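Local structure of cellulase (5I2U) at residues 43-48 against 276-281; 231-236 against 271-276; 265-270 against 319-324. The protein probably hydrolyses the beta-1,4-glucosidic bonds of cellulose, as a halotolerant TIM-barrel enzyme of glycoside hydrolase family 5. One frame throughout, in Å; residues are numbered along the deposited sequence.

Contact 1. Residues 43-48 against 276-281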
loop_
_atom_site.group_PDB
_atom_site.type_symbol
_atom_site.label_atom_id
_atom_site.label_comp_id
_atom_site.label_asym_id
_atom_site.label_seq_id
_atom_site.Cartn_x
_atom_site.Cartn_y
_atom_site.Cartn_z
ATOM N N GLY A 43 19.444 5.861 -2.055
ATOM C CA GLY A 43 19.345 6.638 -0.826
ATOM C C GLY A 43 17.946 6.406 -0.279
ATOM O O GLY A 43 17.593 5.278 0.088
ATOM N N THR A 44 17.126 7.450 -0.302
ATOM C CA THR A 44 15.736 7.364 0.157
ATOM C C THR A 44 14.718 7.276 -0.986
ATOM O O THR A 44 13.547 7.015 -0.740
ATOM C CB THR A 44 15.381 8.599 1.007
ATOM O OG1 THR A 44 15.452 9.777 0.187
ATOM C CG2 THR A 44 16.329 8.708 2.206
ATOM N N GLN A 45 15.155 7.492 -2.223
ATOM C CA GLN A 45 14.242 7.780 -3.308
ATOM C C GLN A 45 13.907 6.526 -4.095
ATOM O O GLN A 45 14.790 5.891 -4.675
ATOM C CB GLN A 45 14.850 8.842 -4.243
ATOM C CG GLN A 45 13.958 9.284 -5.397
ATOM C CD GLN A 45 12.616 9.814 -4.919
ATOM O OE1 GLN A 45 12.563 10.656 -4.011
ATOM N NE2 GLN A 45 11.522 9.321 -5.515
ATOM N N LEU A 46 12.620 6.181 -4.126
ATOM C CA LEU A 46 12.119 5.119 -5.005
ATOM C C LEU A 46 12.397 5.552 -6.429
ATOM O O LEU A 46 12.078 6.676 -6.791
ATOM C CB LEU A 46 10.619 4.922 -4.803
ATOM C CG LEU A 46 9.941 3.885 -5.701
ATOM C CD1 LEU A 46 10.426 2.476 -5.371
ATOM C CD2 LEU A 46 8.437 3.985 -5.557
ATOM N N SER A 47 13.017 4.676 -7.223
ATOM C CA SER A 47 13.514 5.043 -8.567
ATOM C C SER A 47 13.250 3.937 -9.595
ATOM O O SER A 47 12.983 2.796 -9.213
ATOM C CB SER A 47 15.022 5.368 -8.503
ATOM O OG SER A 47 15.365 6.130 -7.331
ATOM N N ASN A 48 13.351 4.274 -10.891
ATOM C CA ASN A 48 13.209 3.291 -11.993
ATOM C C ASN A 48 14.522 2.597 -12.368
ATOM O O ASN A 48 15.575 2.887 -11.757
ATOM C CB ASN A 48 12.535 3.915 -13.229
ATOM C CG ASN A 48 13.362 5.016 -13.919
ATOM O OD1 ASN A 48 14.590 5.091 -13.822
ATOM N ND2 ASN A 48 12.665 5.860 -14.664
ATOM N N SER A 276 6.042 17.205 -3.111
ATOM C CA SER A 276 7.304 17.940 -3.018
ATOM C C SER A 276 8.441 17.047 -2.510
ATOM O O SER A 276 9.579 17.229 -2.916
ATOM C CB SER A 276 7.164 19.208 -2.161
ATOM O OG SER A 276 7.143 18.914 -0.780
ATOM N N ARG A 277 8.118 16.073 -1.649
ATOM C CA ARG A 277 9.084 15.049 -1.205
ATOM C C ARG A 277 9.226 13.854 -2.157
ATOM O O ARG A 277 10.015 12.968 -1.874
ATOM C CB ARG A 277 8.711 14.493 0.184
ATOM C CG ARG A 277 8.526 15.520 1.281
ATOM C CD ARG A 277 9.815 16.207 1.658
ATOM N NE ARG A 277 9.598 17.142 2.758
ATOM C CZ ARG A 277 9.039 18.352 2.653
ATOM N NH1 ARG A 277 8.631 18.843 1.480
ATOM N NH2 ARG A 277 8.893 19.092 3.751
ATOM N N LYS A 278 8.488 13.809 -3.264
ATOM C CA LYS A 278 8.469 12.630 -4.159
ATOM C C LYS A 278 8.199 11.304 -3.418
ATOM O O LYS A 278 8.825 10.285 -3.705
ATOM C CB LYS A 278 9.771 12.539 -4.979
ATOM C CG LYS A 278 9.988 13.692 -5.956
ATOM C CD LYS A 278 10.886 13.299 -7.125
ATOM C CE LYS A 278 11.063 14.442 -8.119
ATOM N NZ LYS A 278 11.818 15.581 -7.521
ATOM N N ILE A 279 7.271 11.345 -2.463
ATOM C CA ILE A 279 6.827 10.180 -1.689
ATOM C C ILE A 279 5.653 9.551 -2.431
ATOM O O ILE A 279 4.702 10.259 -2.804
ATOM C CB ILE A 279 6.353 10.586 -0.274
ATOM C CG1 ILE A 279 7.537 11.043 0.576
ATOM C CG2 ILE A 279 5.609 9.441 0.412
ATOM C CD1 ILE A 279 7.141 11.800 1.829
ATOM N N SER A 280 5.722 8.240 -2.667
ATOM C CA SER A 280 4.622 7.529 -3.322
ATOM C C SER A 280 3.466 7.334 -2.348
ATOM O O SER A 280 3.689 7.246 -1.143
ATOM C CB SER A 280 5.088 6.184 -3.870
ATOM O OG SER A 280 5.901 6.369 -5.008
ATOM N N TRP A 281 2.232 7.302 -2.861
ATOM C CA TRP A 281 1.042 7.173 -1.992
ATOM C C TRP A 281 -0.113 6.348 -2.558
ATOM O O TRP A 281 -0.337 6.310 -3.756
ATOM C CB TRP A 281 0.545 8.540 -1.494
ATOM C CG TRP A 281 0.303 9.575 -2.524
ATOM C CD1 TRP A 281 1.198 10.499 -2.978
ATOM C CD2 TRP A 281 -0.924 9.830 -3.222
ATOM N NE1 TRP A 281 0.617 11.305 -3.932
ATOM C CE2 TRP A 281 -0.686 10.920 -4.105
ATOM C CE3 TRP A 281 -2.201 9.238 -3.200
ATOM C CZ2 TRP A 281 -1.681 11.443 -4.946
ATOM C CZ3 TRP A 281 -3.203 9.754 -4.042
ATOM C CH2 TRP A 281 -2.931 10.847 -4.903
HETATM O O HOH W 1 10.544 7.591 -2.781
#
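Gln-45 reaches across to the backbone of Lys-278, where its NE2 gives a weak hydrogen bond to Lys-278 O, 3.4 Å long. The chain of Gln-45 starts with CG anti to the backbone N (chi1 -177°) and bends at chi2 (56°), which swings the amide across. The same NE2 gives a better bond to Leu-46 O, at 3.0 Å and on a lone pair of that carbonyl; with one N-H for each oxygen, the two bonds, one of them weak, favour this rotation of the amide. The tight side lies deeper: Leu-46 CD2 rests 3.5 Å from Ser-280 OG, and Phe-247 of strand 246-252 touches both side chains. Ser-280 OG is satisfied by a hydrogen bond with Leu-56 N. On the solvent side Lys-278 CB lies 3.5 Å from Gln-45 OE1, and the lysine chain runs on outward. A water accepts from Leu-46 N at 2.8 Å and may give a weak bond to Lys-278 O. Lys-278 closes helix 264-276 in a Schellman motif. The N-terminal hairpin thus meets the turn into the last barrel strand through one amide, a possible water bridge and one methyl-hydroxyl contact, a mostly polar and light junction.

Contact 2. Residues 231-236 against 271-276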
loop_
_atom_site.group_PDB
_atom_site.type_symbol
_atom_site.label_atom_id
_atom_site.label_comp_id
_atom_site.label_asym_id
_atom_site.label_seq_id
_atom_site.Cartn_x
_atom_site.Cartn_y
_atom_site.Cartn_z
ATOM N N TRP A 231 2.591 16.957 13.159
ATOM C CA TRP A 231 3.667 16.183 13.784
ATOM C C TRP A 231 4.128 14.974 12.946
ATOM O O TRP A 231 5.338 14.755 12.790
ATOM C CB TRP A 231 3.287 15.739 15.199
ATOM C CG TRP A 231 2.065 14.865 15.316
ATOM C CD1 TRP A 231 0.774 15.276 15.503
ATOM C CD2 TRP A 231 2.026 13.432 15.290
ATOM N NE1 TRP A 231 -0.064 14.194 15.586
ATOM C CE2 TRP A 231 0.675 13.048 15.456
ATOM C CE3 TRP A 231 3.000 12.434 15.139
ATOM C CZ2 TRP A 231 0.271 11.704 15.473
ATOM C CZ3 TRP A 231 2.597 11.095 15.156
ATOM C CH2 TRP A 231 1.244 10.748 15.326
ATOM N N LEU A 232 3.174 14.238 12.369
ATOM C CA LEU A 232 3.473 13.015 11.624
ATOM C C LEU A 232 4.287 13.288 10.345
ATOM O O LEU A 232 5.186 12.506 9.992
ATOM C CB LEU A 232 2.175 12.256 11.314
ATOM C CG LEU A 232 2.248 10.891 10.613
ATOM C CD1 LEU A 232 3.285 9.964 11.231
ATOM C CD2 LEU A 232 0.876 10.215 10.620
ATOM N N ARG A 233 3.979 14.398 9.666
ATOM C CA ARG A 233 4.779 14.865 8.521
ATOM C C ARG A 233 6.202 15.267 8.926
ATOM O O ARG A 233 7.162 14.994 8.194
ATOM C CB ARG A 233 4.115 16.057 7.851
ATOM C CG ARG A 233 2.801 15.758 7.154
ATOM C CD ARG A 233 2.402 16.932 6.259
ATOM N NE ARG A 233 2.013 18.114 7.036
ATOM C CZ ARG A 233 0.785 18.390 7.484
ATOM N NH1 ARG A 233 -0.252 17.575 7.252
ATOM N NH2 ARG A 233 0.585 19.511 8.179
ATOM N N ASP A 234 6.314 15.916 10.091
ATOM C CA ASP A 234 7.603 16.371 10.638
ATOM C C ASP A 234 8.456 15.183 11.075
ATOM O O ASP A 234 9.658 15.128 10.766
ATOM C CB ASP A 234 7.396 17.308 11.839
ATOM C CG ASP A 234 6.754 18.630 11.457
ATOM O OD1 ASP A 234 7.020 19.144 10.352
ATOM O OD2 ASP A 234 6.011 19.187 12.289
ATOM N N ARG A 235 7.824 14.241 11.784
ATOM C CA ARG A 235 8.462 12.968 12.117
ATOM C C ARG A 235 8.938 12.221 10.871
ATOM O O ARG A 235 10.058 11.716 10.847
ATOM C CB ARG A 235 7.514 12.072 12.886
ATOM C CG ARG A 235 8.157 10.770 13.322
ATOM C CD ARG A 235 7.181 9.919 14.102
ATOM N NE ARG A 235 6.882 10.492 15.403
ATOM C CZ ARG A 235 6.101 9.920 16.319
ATOM N NH1 ARG A 235 5.519 8.740 16.084
ATOM N NH2 ARG A 235 5.895 10.537 17.485
ATOM N N THR A 236 8.094 12.162 9.846
ATOM C CA THR A 236 8.461 11.479 8.606
ATOM C C THR A 236 9.638 12.177 7.920
ATOM O O THR A 236 10.582 11.507 7.500
ATOM C CB THR A 236 7.246 11.343 7.653
ATOM O OG1 THR A 236 6.229 10.549 8.297
ATOM C CG2 THR A 236 7.633 10.681 6.348
ATOM N N VAL A 271 -1.063 15.678 0.479
ATOM C CA VAL A 271 -0.699 15.343 -0.901
ATOM C C VAL A 271 0.375 16.288 -1.454
ATOM O O VAL A 271 1.341 15.832 -2.072
ATOM C CB VAL A 271 -1.916 15.282 -1.842
ATOM C CG1 VAL A 271 -1.481 15.084 -3.296
ATOM C CG2 VAL A 271 -2.825 14.134 -1.431
ATOM N N ASP A 272 0.223 17.588 -1.210
ATOM C CA ASP A 272 1.216 18.571 -1.658
ATOM C C ASP A 272 2.578 18.326 -1.004
ATOM O O ASP A 272 3.613 18.426 -1.666
ATOM C CB ASP A 272 0.729 20.013 -1.394
ATOM C CG ASP A 272 -0.306 20.493 -2.421
ATOM O OD1 ASP A 272 -0.554 19.812 -3.439
ATOM O OD2 ASP A 272 -0.866 21.577 -2.216
ATOM N N TRP A 273 2.560 18.002 0.287
ATOM C CA TRP A 273 3.770 17.664 1.023
ATOM C C TRP A 273 4.445 16.416 0.437
ATOM O O TRP A 273 5.646 16.421 0.194
ATOM C CB TRP A 273 3.454 17.487 2.521
ATOM C CG TRP A 273 4.526 16.808 3.286
ATOM C CD1 TRP A 273 5.702 17.349 3.705
ATOM C CD2 TRP A 273 4.521 15.447 3.739
ATOM N NE1 TRP A 273 6.436 16.410 4.391
ATOM C CE2 TRP A 273 5.734 15.233 4.425
ATOM C CE3 TRP A 273 3.612 14.385 3.621
ATOM C CZ2 TRP A 273 6.059 13.997 4.997
ATOM C CZ3 TRP A 273 3.929 13.164 4.184
ATOM C CH2 TRP A 273 5.145 12.976 4.867
ATOM N N MET A 274 3.670 15.364 0.185
ATOM C CA MET A 274 4.212 14.155 -0.445
ATOM C C MET A 274 4.767 14.397 -1.855
ATOM O O MET A 274 5.802 13.835 -2.220
ATOM C CB MET A 274 3.161 13.040 -0.494
ATOM C CG MET A 274 2.848 12.432 0.861
ATOM S SD MET A 274 1.700 11.051 0.733
ATOM C CE MET A 274 0.194 11.903 0.293
ATOM N N GLU A 275 4.087 15.227 -2.635
ATOM C CA GLU A 275 4.517 15.491 -4.000
ATOM C C GLU A 275 5.847 16.260 -4.035
ATOM O O GLU A 275 6.694 15.958 -4.869
ATOM C CB GLU A 275 3.435 16.222 -4.783
ATOM C CG GLU A 275 2.181 15.387 -5.039
ATOM C CD GLU A 275 2.389 14.226 -5.995
ATOM O OE1 GLU A 275 3.167 14.362 -6.955
ATOM O OE2 GLU A 275 1.773 13.161 -5.784
ATOM N N SER A 276 6.042 17.205 -3.111
ATOM C CA SER A 276 7.304 17.940 -3.018
ATOM C C SER A 276 8.441 17.047 -2.510
ATOM O O SER A 276 9.579 17.229 -2.916
ATOM C CB SER A 276 7.164 19.208 -2.161
ATOM O OG SER A 276 7.143 18.914 -0.780
#
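Trp-273 fills the space between helices 230-241 and 264-276, its indole pressed against Arg-233 and touched at the rim by Thr-236. The aliphatic chain of Arg-233 lies over one indole face: CG stands 3.8 Å from the centroid of the six-membered ring and 11° off its normal, a CH-pi contact, and CD sits 3.6 Å from Trp-273 CD2. A bend at chi3 (-70°) then turns the guanidinium out of line with the ring, the two planes being 60° apart, and the charged end makes a cation-pi contact with Tyr-270. Thr-236 comes at the edge instead, near the ring plane, with CG2 3.7 Å from Trp-273 CH2. With Thr-236 OG1 bonded to Leu-232 O, 2.8 Å away, the methyl faces the indole edge; that oxygen also accepts from Thr-236 N, the two donors arriving from opposite faces of the carbonyl plane. No hydrogen bond joins the two segments, and the indole NE1 is satisfied by Asp-237, the residue after Thr-236 on helix 230-241. The contact is thus a buried seam between two neighbouring outer helices of the TIM barrel. Met-221 of strand 217-224 touches both Trp-273 and Thr-236 from the barrel side, while Ile-279, on the loop into strand 281-286, packs on Trp-273.

Contact 3. Residues 265-270 against 319-324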
loop_
_atom_site.group_PDB
_atom_site.type_symbol
_atom_site.label_atom_id
_atom_site.label_comp_id
_atom_site.label_asym_id
_atom_site.label_seq_id
_atom_site.Cartn_x
_atom_site.Cartn_y
_atom_site.Cartn_z
ATOM N N GLU A 265 -9.088 20.034 3.125
ATOM C CA GLU A 265 -7.914 20.901 3.143
ATOM C C GLU A 265 -6.692 20.147 3.659
ATOM O O GLU A 265 -5.614 20.240 3.076
ATOM C CB GLU A 265 -8.184 22.194 3.935
ATOM C CG GLU A 265 -9.230 23.039 3.276
ATOM C CD GLU A 265 -8.999 24.522 3.478
ATOM O OE1 GLU A 265 -9.159 24.979 4.627
ATOM O OE2 GLU A 265 -8.645 25.216 2.489
ATOM N N GLU A 266 -6.882 19.360 4.719
ATOM C CA GLU A 266 -5.812 18.545 5.299
ATOM C C GLU A 266 -5.291 17.506 4.288
ATOM O O GLU A 266 -4.082 17.281 4.197
ATOM C CB GLU A 266 -6.273 17.847 6.588
ATOM C CG GLU A 266 -6.626 18.788 7.743
ATOM C CD GLU A 266 -8.067 19.309 7.710
ATOM O OE1 GLU A 266 -8.710 19.311 6.635
ATOM O OE2 GLU A 266 -8.565 19.722 8.772
ATOM N N TRP A 267 -6.200 16.874 3.541
ATOM C CA TRP A 267 -5.819 15.997 2.438
ATOM C C TRP A 267 -4.934 16.711 1.415
ATOM O O TRP A 267 -3.879 16.187 1.035
ATOM C CB TRP A 267 -7.049 15.402 1.731
ATOM C CG TRP A 267 -6.697 14.589 0.524
ATOM C CD1 TRP A 267 -6.912 14.917 -0.788
ATOM C CD2 TRP A 267 -6.026 13.339 0.520
ATOM N NE1 TRP A 267 -6.434 13.924 -1.617
ATOM C CE2 TRP A 267 -5.889 12.939 -0.837
ATOM C CE3 TRP A 267 -5.537 12.500 1.530
ATOM C CZ2 TRP A 267 -5.276 11.740 -1.208
ATOM C CZ3 TRP A 267 -4.937 11.296 1.165
ATOM C CH2 TRP A 267 -4.806 10.930 -0.200
ATOM N N LYS A 268 -5.349 17.894 0.969
ATOM C CA LYS A 268 -4.506 18.673 0.065
ATOM C C LYS A 268 -3.107 18.964 0.632
ATOM O O LYS A 268 -2.130 18.943 -0.120
ATOM C CB LYS A 268 -5.165 19.981 -0.355
ATOM C CG LYS A 268 -4.235 20.862 -1.183
ATOM C CD LYS A 268 -4.963 21.778 -2.143
ATOM C CE LYS A 268 -3.969 22.621 -2.932
ATOM N NZ LYS A 268 -4.614 23.857 -3.457
ATOM N N THR A 269 -3.033 19.285 1.927
ATOM C CA THR A 269 -1.762 19.620 2.587
ATOM C C THR A 269 -0.820 18.415 2.530
ATOM O O THR A 269 0.335 18.533 2.117
ATOM C CB THR A 269 -1.985 20.033 4.042
ATOM O OG1 THR A 269 -2.834 21.182 4.093
ATOM C CG2 THR A 269 -0.656 20.346 4.737
ATOM N N TYR A 270 -1.347 17.253 2.899
ATOM C CA TYR A 270 -0.589 15.995 2.847
ATOM C C TYR A 270 -0.149 15.628 1.441
ATOM O O TYR A 270 1.022 15.324 1.220
ATOM C CB TYR A 270 -1.403 14.843 3.451
ATOM C CG TYR A 270 -1.207 14.621 4.935
ATOM C CD1 TYR A 270 -0.094 13.923 5.408
ATOM C CD2 TYR A 270 -2.143 15.067 5.865
ATOM C CE1 TYR A 270 0.084 13.701 6.761
ATOM C CE2 TYR A 270 -1.973 14.838 7.221
ATOM C CZ TYR A 270 -0.855 14.155 7.658
ATOM O OH TYR A 270 -0.671 13.925 8.994
ATOM N N ARG A 319 -10.065 10.058 -6.794
ATOM C CA ARG A 319 -9.950 9.935 -8.240
ATOM C C ARG A 319 -9.285 11.167 -8.821
ATOM O O ARG A 319 -8.370 11.046 -9.631
ATOM C CB ARG A 319 -11.326 9.718 -8.875
ATOM C CG ARG A 319 -11.301 9.486 -10.371
ATOM C CD ARG A 319 -12.684 9.172 -10.909
ATOM N NE ARG A 319 -12.684 9.124 -12.368
ATOM C CZ ARG A 319 -12.696 10.197 -13.166
ATOM N NH1 ARG A 319 -12.707 11.447 -12.673
ATOM N NH2 ARG A 319 -12.708 10.020 -14.477
ATOM N N ASN A 320 -9.758 12.341 -8.413
ATOM C CA ASN A 320 -9.210 13.604 -8.912
ATOM C C ASN A 320 -7.770 13.790 -8.504
ATOM O O ASN A 320 -6.950 14.178 -9.333
ATOM C CB ASN A 320 -10.030 14.818 -8.447
ATOM C CG ASN A 320 -11.405 14.886 -9.090
ATOM O OD1 ASN A 320 -11.608 14.452 -10.221
ATOM N ND2 ASN A 320 -12.358 15.433 -8.363
ATOM N N SER A 321 -7.475 13.504 -7.240
ATOM C CA SER A 321 -6.114 13.583 -6.717
ATOM C C SER A 321 -5.155 12.735 -7.535
ATOM O O SER A 321 -4.064 13.186 -7.890
ATOM C CB SER A 321 -6.059 13.137 -5.240
ATOM O OG SER A 321 -6.532 14.142 -4.353
ATOM N N ILE A 322 -5.563 11.509 -7.842
ATOM C CA ILE A 322 -4.696 10.594 -8.565
ATOM C C ILE A 322 -4.561 11.022 -10.024
ATOM O O ILE A 322 -3.468 10.959 -10.574
ATOM C CB ILE A 322 -5.175 9.120 -8.450
ATOM C CG1 ILE A 322 -5.118 8.668 -6.996
ATOM C CG2 ILE A 322 -4.306 8.181 -9.285
ATOM C CD1 ILE A 322 -5.934 7.431 -6.705
ATOM N N ARG A 323 -5.665 11.431 -10.636
ATOM C CA ARG A 323 -5.679 11.829 -12.058
ATOM C C ARG A 323 -4.855 13.082 -12.367
ATOM O O ARG A 323 -4.185 13.132 -13.392
ATOM C CB ARG A 323 -7.110 12.047 -12.551
ATOM C CG ARG A 323 -7.847 10.768 -12.881
ATOM C CD ARG A 323 -9.300 11.078 -13.183
ATOM N NE ARG A 323 -9.393 11.929 -14.364
ATOM C CZ ARG A 323 -9.354 11.514 -15.638
ATOM N NH1 ARG A 323 -9.269 10.218 -15.960
ATOM N NH2 ARG A 323 -9.420 12.423 -16.613
ATOM N N ASN A 324 -4.907 14.076 -11.482
ATOM C CA ASN A 324 -4.188 15.325 -11.703
ATOM C C ASN A 324 -2.674 15.141 -11.452
ATOM O O ASN A 324 -1.850 15.665 -12.201
ATOM C CB ASN A 324 -4.885 16.501 -10.969
ATOM C CG ASN A 324 -3.922 17.440 -10.243
ATOM O OD1 ASN A 324 -3.303 17.068 -9.246
ATOM N ND2 ASN A 324 -3.835 18.681 -10.715
#
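Trp-267 of helix 264-276 and Ser-321 of helix 313-325 meet through a single hydrogen bond, and the indole spans the gap between the helices. From CB the side chain leaves with CG anti to the backbone N (chi1 175°), a direction that carries the ring toward the second helix. CD1, on the pyrrole edge, is the first atom to come near, 3.7 Å from Ser-321 OG. At the tip NE1 donates to Ser-321 OG over 2.7 Å, with an N-H...O angle of 173° and the oxygen only 3° out of the ring plane, so the bond is short, nearly straight and coplanar with the indole. Ser-321 CB is also at this edge, 3.7 Å from Trp-267 NE1. On the benzo side CE2 lies 3.8 Å from Ser-321 OG and CZ2 marks the limit of the contact. Ser-321 OG is held near its own helix by a second bond, to Leu-317 O one turn earlier, and Trp-314 of the same helix meets the Trp-267 ring edge-to-face. The hydroxyl thus accepts from the indole and is itself bonded to a backbone carbonyl. This satisfies the one polar side-chain atom of a buried tryptophan and helps hold its ring in this orientation, the one polar link between residues 265-270 and 319-324.

Contacts 2 and 3 both use helix 264-276, which is seamed to helix 230-241 by one and to helix 313-325 by the other; contact 1 takes up the chain just after that helix ends and ties it to the N-terminal hairpin. Contact 2 is the buried one, made by CH-pi and van der Waals packing, with no hydrogen bond between its segments. Contact 3 is partly buried and rests on one strong directed bond, and contact 1, also partly buried, has a weak amide bond and perhaps a water bridge. Trp-281 connects them: its ring packs on Ile-322 and Trp-267 of contact 3, and its NE1 probably hydrogen-bonds Glu-275 of contact 2.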